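Local coordinates for protein BIM1 (Saccharomyces cerevisiae, PDB 2QJX), which binds microtubules, particularly their plus ends, and is represented here by its calponin-homology domain, one piece of the longer EB1-family protein, at residues 13-18 / 100-105; 41-46 / 74-79. One frame throughout, in Å; residues are numbered along the deposited sequence.

Contact 1: residues 13-18 / 100-105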
ATOM      1  N   THR A  13       4.152  12.399   9.890  1.00 37.51           N
ATOM      2  CA  THR A  13       3.611  13.532   9.151  1.00 36.19           C
ATOM      3  C   THR A  13       4.231  13.663   7.766  1.00 35.04           C
ATOM      4  O   THR A  13       3.536  13.964   6.794  1.00 32.28           O
ATOM      5  CB  THR A  13       3.824  14.845   9.922  1.00 36.20           C
ATOM      6  OG1 THR A  13       3.253  14.725  11.231  1.00 35.40           O
ATOM      7  CG2 THR A  13       3.160  16.002   9.192  1.00 36.38           C
ATOM      8  N   GLU A  14       5.537  13.432   7.681  1.00 35.25           N
ATOM      9  CA  GLU A  14       6.254  13.518   6.412  1.00 34.85           C
ATOM     10  C   GLU A  14       5.821  12.386   5.482  1.00 32.30           C
ATOM     11  O   GLU A  14       5.621  12.597   4.282  1.00 31.66           O
ATOM     12  CB  GLU A  14       7.764  13.425   6.649  1.00 37.56           C
ATOM     13  CG  GLU A  14       8.276  14.302   7.777  1.00 41.25           C
ATOM     14  CD  GLU A  14       9.770  14.150   7.997  1.00 43.79           C
ATOM     15  OE1 GLU A  14      10.551  14.688   7.182  1.00 45.37           O
ATOM     16  OE2 GLU A  14      10.165  13.485   8.978  1.00 44.22           O
ATOM     17  N   LEU A  15       5.688  11.184   6.036  1.00 29.64           N
ATOM     18  CA  LEU A  15       5.279  10.029   5.248  1.00 28.34           C
ATOM     19  C   LEU A  15       3.846  10.161   4.764  1.00 26.13           C
ATOM     20  O   LEU A  15       3.560   9.927   3.592  1.00 24.42           O
ATOM     21  CB  LEU A  15       5.402   8.738   6.057  1.00 28.96           C
ATOM     22  CG  LEU A  15       6.776   8.083   6.172  1.00 30.70           C
ATOM     23  CD1 LEU A  15       6.649   6.803   6.983  1.00 29.58           C
ATOM     24  CD2 LEU A  15       7.326   7.781   4.783  1.00 29.12           C
ATOM     25  N   LEU A  16       2.942  10.521   5.669  1.00 23.85           N
ATOM     26  CA  LEU A  16       1.543  10.667   5.299  1.00 21.12           C
ATOM     27  C   LEU A  16       1.365  11.691   4.192  1.00 19.79           C
ATOM     28  O   LEU A  16       0.614  11.465   3.249  1.00 19.05           O
ATOM     29  CB  LEU A  16       0.690  11.049   6.518  1.00 23.19           C
ATOM     30  CG  LEU A  16       0.290   9.878   7.423  1.00 25.25           C
ATOM     31  CD1 LEU A  16      -0.567  10.379   8.578  1.00 27.44           C
ATOM     32  CD2 LEU A  16      -0.480   8.843   6.610  1.00 24.69           C
ATOM     33  N   THR A  17       2.060  12.817   4.302  1.00 19.83           N
ATOM     34  CA  THR A  17       1.960  13.851   3.285  1.00 20.34           C
ATOM     35  C   THR A  17       2.432  13.289   1.944  1.00 18.48           C
ATOM     36  O   THR A  17       1.811  13.530   0.910  1.00 17.17           O
ATOM     37  CB  THR A  17       2.796  15.087   3.677  1.00 22.99           C
ATOM     38  OG1 THR A  17       2.196  15.716   4.821  1.00 24.08           O
ATOM     39  CG2 THR A  17       2.859  16.087   2.527  1.00 25.37           C
ATOM     40  N   TRP A  18       3.521  12.527   1.973  1.00 17.72           N
ATOM     41  CA  TRP A  18       4.060  11.916   0.758  1.00 16.84           C
ATOM     42  C   TRP A  18       3.044  10.957   0.158  1.00 14.93           C
ATOM     43  O   TRP A  18       2.749  11.023  -1.029  1.00 15.08           O
ATOM     44  CB  TRP A  18       5.340  11.136   1.069  1.00 17.69           C
ATOM     45  CG  TRP A  18       5.804  10.261  -0.074  1.00 18.50           C
ATOM     46  CD1 TRP A  18       6.420  10.668  -1.227  1.00 19.14           C
ATOM     47  CD2 TRP A  18       5.671   8.837  -0.171  1.00 17.14           C
ATOM     48  NE1 TRP A  18       6.680   9.584  -2.032  1.00 19.68           N
ATOM     49  CE2 TRP A  18       6.231   8.449  -1.410  1.00 20.36           C
ATOM     50  CE3 TRP A  18       5.133   7.850   0.667  1.00 18.21           C
ATOM     51  CZ2 TRP A  18       6.271   7.112  -1.830  1.00 20.41           C
ATOM     52  CZ3 TRP A  18       5.172   6.522   0.248  1.00 20.73           C
ATOM     53  CH2 TRP A  18       5.739   6.168  -0.992  1.00 20.25           C
ATOM     54  N   GLU A 100       6.758   1.454  10.130  1.00 14.42           N
ATOM     55  CA  GLU A 100       7.951   0.784   9.618  1.00 16.47           C
ATOM     56  C   GLU A 100       7.773   0.212   8.217  1.00 15.90           C
ATOM     57  O   GLU A 100       8.673   0.307   7.387  1.00 14.35           O
ATOM     58  CB  GLU A 100       8.381  -0.335  10.574  1.00 18.96           C
ATOM     59  CG  GLU A 100       8.951   0.170  11.892  1.00 22.51           C
ATOM     60  CD  GLU A 100       9.302  -0.956  12.852  1.00 25.91           C
ATOM     61  OE1 GLU A 100       9.861  -1.978  12.398  1.00 28.05           O
ATOM     62  OE2 GLU A 100       9.030  -0.812  14.063  1.00 26.28           O
ATOM     63  N   PHE A 101       6.615  -0.382   7.950  1.00 15.48           N
ATOM     64  CA  PHE A 101       6.377  -0.959   6.632  1.00 15.66           C
ATOM     65  C   PHE A 101       6.274   0.145   5.581  1.00 14.31           C
ATOM     66  O   PHE A 101       6.808   0.011   4.477  1.00 17.15           O
ATOM     67  CB  PHE A 101       5.099  -1.809   6.647  1.00 16.01           C
ATOM     68  CG  PHE A 101       4.967  -2.719   5.461  1.00 18.96           C
ATOM     69  CD1 PHE A 101       5.881  -3.747   5.252  1.00 19.43           C
ATOM     70  CD2 PHE A 101       3.940  -2.539   4.540  1.00 18.65           C
ATOM     71  CE1 PHE A 101       5.777  -4.586   4.142  1.00 21.29           C
ATOM     72  CE2 PHE A 101       3.827  -3.371   3.427  1.00 20.41           C
ATOM     73  CZ  PHE A 101       4.750  -4.398   3.229  1.00 19.27           C
ATOM     74  N   LEU A 102       5.594   1.236   5.919  1.00 15.15           N
ATOM     75  CA  LEU A 102       5.453   2.346   4.982  1.00 15.32           C
ATOM     76  C   LEU A 102       6.817   2.974   4.701  1.00 16.15           C
ATOM     77  O   LEU A 102       7.095   3.394   3.574  1.00 15.08           O
ATOM     78  CB  LEU A 102       4.498   3.405   5.536  1.00 15.94           C
ATOM     79  CG  LEU A 102       4.197   4.583   4.606  1.00 17.00           C
ATOM     80  CD1 LEU A 102       3.577   4.075   3.303  1.00 17.17           C
ATOM     81  CD2 LEU A 102       3.258   5.558   5.301  1.00 18.46           C
ATOM     82  N   GLN A 103       7.672   3.040   5.721  1.00 15.97           N
ATOM     83  CA  GLN A 103       9.004   3.605   5.527  1.00 17.97           C
ATOM     84  C   GLN A 103       9.749   2.767   4.498  1.00 19.00           C
ATOM     85  O   GLN A 103      10.370   3.311   3.589  1.00 17.89           O
ATOM     86  CB  GLN A 103       9.795   3.631   6.838  1.00 19.15           C
ATOM     87  CG  GLN A 103       9.191   4.527   7.908  1.00 21.24           C
ATOM     88  CD  GLN A 103       9.981   4.501   9.206  1.00 21.85           C
ATOM     89  OE1 GLN A 103      10.383   3.439   9.678  1.00 22.61           O
ATOM     90  NE2 GLN A 103      10.191   5.671   9.795  1.00 23.98           N
ATOM     91  N   TRP A 104       9.685   1.445   4.631  1.00 17.98           N
ATOM     92  CA  TRP A 104      10.368   0.580   3.674  1.00 18.81           C
ATOM     93  C   TRP A 104       9.755   0.706   2.280  1.00 17.45           C
ATOM     94  O   TRP A 104      10.473   0.739   1.277  1.00 17.71           O
ATOM     95  CB  TRP A 104      10.305  -0.886   4.102  1.00 18.95           C
ATOM     96  CG  TRP A 104      10.938  -1.800   3.082  1.00 19.50           C
ATOM     97  CD1 TRP A 104      12.263  -2.124   2.976  1.00 19.57           C
ATOM     98  CD2 TRP A 104      10.280  -2.446   1.982  1.00 19.01           C
ATOM     99  NE1 TRP A 104      12.469  -2.930   1.881  1.00 19.90           N
ATOM    100  CE2 TRP A 104      11.269  -3.142   1.252  1.00 21.12           C
ATOM    101  CE3 TRP A 104       8.949  -2.501   1.543  1.00 21.19           C
ATOM    102  CZ2 TRP A 104      10.971  -3.887   0.102  1.00 21.38           C
ATOM    103  CZ3 TRP A 104       8.653  -3.243   0.396  1.00 20.96           C
ATOM    104  CH2 TRP A 104       9.662  -3.926  -0.308  1.00 21.62           C
ATOM    105  N   LEU A 105       8.429   0.763   2.209  1.00 16.02           N
ATOM    106  CA  LEU A 105       7.769   0.882   0.917  1.00 16.67           C
ATOM    107  C   LEU A 105       8.211   2.137   0.183  1.00 16.92           C
ATOM    108  O   LEU A 105       8.469   2.104  -1.026  1.00 15.40           O
ATOM    109  CB  LEU A 105       6.248   0.887   1.090  1.00 18.16           C
ATOM    110  CG  LEU A 105       5.630  -0.494   1.313  1.00 18.58           C
ATOM    111  CD1 LEU A 105       4.168  -0.354   1.698  1.00 19.77           C
ATOM    112  CD2 LEU A 105       5.761  -1.317   0.043  1.00 19.53           C
TER

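Contact 2: residues 41-46 / 74-79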
ATOM      1  N   GLN A  41      -1.546  -0.439  -3.695  1.00 11.31           N
ATOM      2  CA  GLN A  41      -1.423   0.538  -4.766  1.00 12.22           C
ATOM      3  C   GLN A  41      -0.037   1.140  -4.907  1.00 13.89           C
ATOM      4  O   GLN A  41       0.340   1.567  -5.997  1.00 14.94           O
ATOM      5  CB  GLN A  41      -2.469   1.649  -4.646  1.00 11.92           C
ATOM      6  CG  GLN A  41      -2.410   2.592  -5.848  1.00 11.70           C
ATOM      7  CD  GLN A  41      -3.703   3.310  -6.123  1.00 11.94           C
ATOM      8  OE1 GLN A  41      -4.407   3.723  -5.202  1.00 11.10           O
ATOM      9  NE2 GLN A  41      -4.018   3.486  -7.401  1.00 11.00           N
ATOM     10  N   ILE A  42       0.731   1.197  -3.823  1.00 13.30           N
ATOM     11  CA  ILE A  42       2.088   1.715  -3.956  1.00 14.48           C
ATOM     12  C   ILE A  42       2.813   0.720  -4.861  1.00 13.97           C
ATOM     13  O   ILE A  42       3.553   1.105  -5.771  1.00 13.22           O
ATOM     14  CB  ILE A  42       2.823   1.793  -2.606  1.00 15.33           C
ATOM     15  CG1 ILE A  42       2.222   2.914  -1.757  1.00 15.53           C
ATOM     16  CG2 ILE A  42       4.308   2.062  -2.834  1.00 16.62           C
ATOM     17  CD1 ILE A  42       2.897   3.086  -0.417  1.00 16.34           C
HETATM   18  N   MSE A  43       2.589  -0.566  -4.619  1.00 14.79           N
HETATM   19  CA  MSE A  43       3.221  -1.588  -5.444  1.00 14.08           C
HETATM   20  C   MSE A  43       2.696  -1.511  -6.880  1.00 13.92           C
HETATM   21  O   MSE A  43       3.429  -1.796  -7.830  1.00 15.22           O
HETATM   22  CB  MSE A  43       2.976  -2.979  -4.857  1.00 14.77           C
HETATM   23  CG  MSE A  43       3.661  -3.209  -3.507  1.00 15.10           C
HETATM   24 SE   MSE A  43       5.602  -3.038  -3.551  1.00 22.78          SE
HETATM   25  CE  MSE A  43       6.057  -4.858  -4.011  1.00 21.35           C
ATOM     26  N   ASP A  44       1.436  -1.120  -7.052  1.00 13.26           N
ATOM     27  CA  ASP A  44       0.889  -1.004  -8.405  1.00 12.94           C
ATOM     28  C   ASP A  44       1.573   0.144  -9.145  1.00 13.64           C
ATOM     29  O   ASP A  44       1.849   0.038 -10.339  1.00 15.90           O
ATOM     30  CB  ASP A  44      -0.630  -0.766  -8.380  1.00 13.29           C
ATOM     31  CG  ASP A  44      -1.263  -0.864  -9.770  1.00 15.81           C
ATOM     32  OD1 ASP A  44      -1.090  -1.917 -10.418  1.00 14.31           O
ATOM     33  OD2 ASP A  44      -1.934   0.099 -10.218  1.00 16.65           O
ATOM     34  N   SER A  45       1.862   1.239  -8.449  1.00 13.90           N
ATOM     35  CA  SER A  45       2.520   2.371  -9.107  1.00 15.06           C
ATOM     36  C   SER A  45       3.900   1.962  -9.637  1.00 14.87           C
ATOM     37  O   SER A  45       4.379   2.496 -10.640  1.00 13.76           O
ATOM     38  CB  SER A  45       2.668   3.554  -8.142  1.00 12.73           C
ATOM     39  OG  SER A  45       3.591   3.271  -7.105  1.00 15.69           O
ATOM     40  N   ILE A  46       4.528   0.999  -8.967  1.00 15.49           N
ATOM     41  CA  ILE A  46       5.848   0.518  -9.368  1.00 15.65           C
ATOM     42  C   ILE A  46       5.813  -0.603 -10.412  1.00 18.20           C
ATOM     43  O   ILE A  46       6.561  -0.569 -11.395  1.00 19.24           O
ATOM     44  CB  ILE A  46       6.645  -0.019  -8.159  1.00 16.81           C
ATOM     45  CG1 ILE A  46       6.781   1.066  -7.086  1.00 13.59           C
ATOM     46  CG2 ILE A  46       8.023  -0.486  -8.626  1.00 17.28           C
ATOM     47  CD1 ILE A  46       7.402   0.569  -5.788  1.00 13.69           C
ATOM     48  N   SER A  74       1.058 -11.799  -2.733  1.00 14.63           N
ATOM     49  CA  SER A  74       1.179 -12.413  -4.050  1.00 15.32           C
ATOM     50  C   SER A  74       2.060 -11.569  -4.956  1.00 15.37           C
ATOM     51  O   SER A  74       2.812 -12.102  -5.773  1.00 15.48           O
ATOM     52  CB  SER A  74      -0.200 -12.592  -4.682  1.00 16.74           C
ATOM     53  OG  SER A  74      -0.895 -13.631  -4.020  1.00 19.29           O
ATOM     54  N   CYS A  75       1.960 -10.250  -4.814  1.00 14.39           N
ATOM     55  CA  CYS A  75       2.782  -9.340  -5.601  1.00 15.35           C
ATOM     56  C   CYS A  75       4.250  -9.542  -5.231  1.00 15.42           C
ATOM     57  O   CYS A  75       5.109  -9.649  -6.111  1.00 15.17           O
ATOM     58  CB  CYS A  75       2.378  -7.887  -5.333  1.00 15.66           C
ATOM     59  SG  CYS A  75       3.407  -6.665  -6.171  1.00 18.60           S
ATOM     60  N   PHE A  76       4.544  -9.592  -3.933  1.00 14.97           N
ATOM     61  CA  PHE A  76       5.924  -9.799  -3.496  1.00 15.28           C
ATOM     62  C   PHE A  76       6.483 -11.107  -4.049  1.00 15.66           C
ATOM     63  O   PHE A  76       7.625 -11.165  -4.518  1.00 16.81           O
ATOM     64  CB  PHE A  76       6.015  -9.830  -1.961  1.00 16.41           C
ATOM     65  CG  PHE A  76       6.070  -8.471  -1.317  1.00 16.61           C
ATOM     66  CD1 PHE A  76       7.057  -8.179  -0.380  1.00 18.54           C
ATOM     67  CD2 PHE A  76       5.125  -7.497  -1.615  1.00 16.25           C
ATOM     68  CE1 PHE A  76       7.102  -6.936   0.253  1.00 19.89           C
ATOM     69  CE2 PHE A  76       5.158  -6.250  -0.988  1.00 17.01           C
ATOM     70  CZ  PHE A  76       6.148  -5.968  -0.052  1.00 18.37           C
ATOM     71  N   SER A  77       5.678 -12.159  -3.978  1.00 16.45           N
ATOM     72  CA  SER A  77       6.087 -13.473  -4.460  1.00 17.92           C
ATOM     73  C   SER A  77       6.301 -13.476  -5.974  1.00 18.64           C
ATOM     74  O   SER A  77       7.321 -13.965  -6.467  1.00 18.25           O
ATOM     75  CB  SER A  77       5.029 -14.511  -4.080  1.00 21.55           C
ATOM     76  OG  SER A  77       5.334 -15.785  -4.623  1.00 28.05           O
ATOM     77  N   ARG A  78       5.341 -12.918  -6.703  1.00 15.57           N
ATOM     78  CA  ARG A  78       5.418 -12.863  -8.160  1.00 16.78           C
ATOM     79  C   ARG A  78       6.692 -12.170  -8.642  1.00 15.61           C
ATOM     80  O   ARG A  78       7.345 -12.631  -9.583  1.00 15.22           O
ATOM     81  CB  ARG A  78       4.184 -12.140  -8.718  1.00 14.55           C
ATOM     82  CG  ARG A  78       4.199 -11.948 -10.236  1.00 15.48           C
ATOM     83  CD  ARG A  78       2.841 -11.477 -10.800  1.00 16.70           C
ATOM     84  NE  ARG A  78       2.408 -10.170 -10.299  1.00 15.60           N
ATOM     85  CZ  ARG A  78       1.606  -9.992  -9.250  1.00 15.23           C
ATOM     86  NH1 ARG A  78       1.138 -11.036  -8.581  1.00 13.35           N
ATOM     87  NH2 ARG A  78       1.262  -8.766  -8.873  1.00 15.36           N
ATOM     88  N   HIS A  79       7.050 -11.069  -7.987  1.00 16.51           N
ATOM     89  CA  HIS A  79       8.230 -10.303  -8.368  1.00 15.98           C
ATOM     90  C   HIS A  79       9.522 -10.662  -7.649  1.00 16.60           C
ATOM     91  O   HIS A  79      10.548 -10.008  -7.853  1.00 17.21           O
ATOM     92  CB  HIS A  79       7.953  -8.813  -8.192  1.00 17.08           C
ATOM     93  CG  HIS A  79       6.906  -8.289  -9.122  1.00 20.67           C
ATOM     94  ND1 HIS A  79       7.058  -8.299 -10.492  1.00 23.26           N
ATOM     95  CD2 HIS A  79       5.678  -7.772  -8.883  1.00 20.36           C
ATOM     96  CE1 HIS A  79       5.969  -7.812 -11.057  1.00 22.46           C
ATOM     97  NE2 HIS A  79       5.116  -7.486 -10.103  1.00 23.26           N
TER

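Contact 1: residues 13-18 / 100-105
In the calponin-homology fold of this EB1-family protein, Leu15 and Trp18 of helix 12-23 pack against Leu102 and Gln103 of helix 95-112, joining the first helix of the modelled chain to the long helix 95-112. The axes of the two segments come to 10.9 Å and cross at 57°, a separation that branched leucines are long enough to span. Leu15 and Leu102 reach toward each other tip to tip, with Leu15 CD1 4.0 Å from Leu102 CD2, which also lies 3.9 Å from Leu15 CB. Leu102 is sent across by its first torsion, which sets CG opposite the backbone N (chi1 -176°). Its other methyl, CD1, lies 4.2 Å from Trp18 CZ3, near the ring plane, so the indole is met at its edge. Gln103 suits the border of this layer: its aliphatic CG comes within 3.5 Å of Leu15 CD1, the two side chains crossing at about a right angle, while the extended chain carries the amide onward. Leu99 and Lys106 also touch Leu15, and Trp18 meets Trp109 edge-to-face and Lys106 in a cation-pi contact. On helix 12-23 itself, Thr17 OG1 donates to Thr13 O at 3.0 Å, from the opposite face of that carbonyl's plane to Thr17 N. Across the helices, by contrast, the contact is carbon against carbon, implying that shape and exclusion of water, rather than directed polar bonds, hold this pair together.

Contact 2: residues 41-46 / 74-79
A Met-aromatic contact in the buried core of the calponin-homology domain joins Met43 of helix 37-47 to Phe76, near the end of helix 62-78, with Cys75 beside them. Met43 is present as selenomethionine, so the heavy atom is SE. Its chain bends at both chi2 (-60°) and chi3 (-88°), a fold that brings the terminal methyl obliquely up to the CD2-CE2 side of the phenyl ring. There CE lies 3.4 Å from Phe76 CE2, and the two side chains cross at about a right angle. SE stands 5.1 Å from the centroid of the Phe76 ring and 50° off its normal, an oblique approach. A flexible, polarisable side chain suits this place because it can bend to fit a rigid ring. Cys75 fills the neighbouring position with a small, compact group: SG is 3.9 Å from Met43 CE, and it also lies at the edge of the His79 ring, in its plane. Replacing Phe76 by an alanine would probably open a gap beside Met43 CE and leave that methyl less firmly held, with the Met-aromatic contact lost. Phe76 also packs on Val85, whereas Ile42 packs on Leu19 and Leu23 of helix 12-23 and on Leu102 of helix 95-112, and Ile46 on Trp109 of the latter. Polar bonds flank the apolar centre: Asp49 pairs with Arg78 in a salt bridge and accepts a hydrogen bond from His79, and Asp44 forms a salt bridge with Arg123. At the root of the methionine side chain, Met43 CB rests 3.9 Å from Cys75 SG, so the one sulfur touches both ends of that bent chain.

Overall arrangement
Contact 1 and contact 2 are neighbouring parts of one helical domain, their centres about 17 Å apart, and along the chain contact 2 is nested within the loop that contact 1 closes. Segment 100-105 connects them. Phe101 CZ lies 3.9 Å from Phe76 CZ, and Trp104 CZ3 is 3.7 Å from the same Phe76 atom, bringing three aromatic residues together. Leu105 CD2 approaches Met43 SE to 4.0 Å, while Leu102 CD1 reaches Ile42 CD1 at 3.9 Å. Helix 95-112 therefore packs against helix 12-23 in contact 1 and against both helices of contact 2, linking all four segments through continuous apolar packing within the calponin-homology domain.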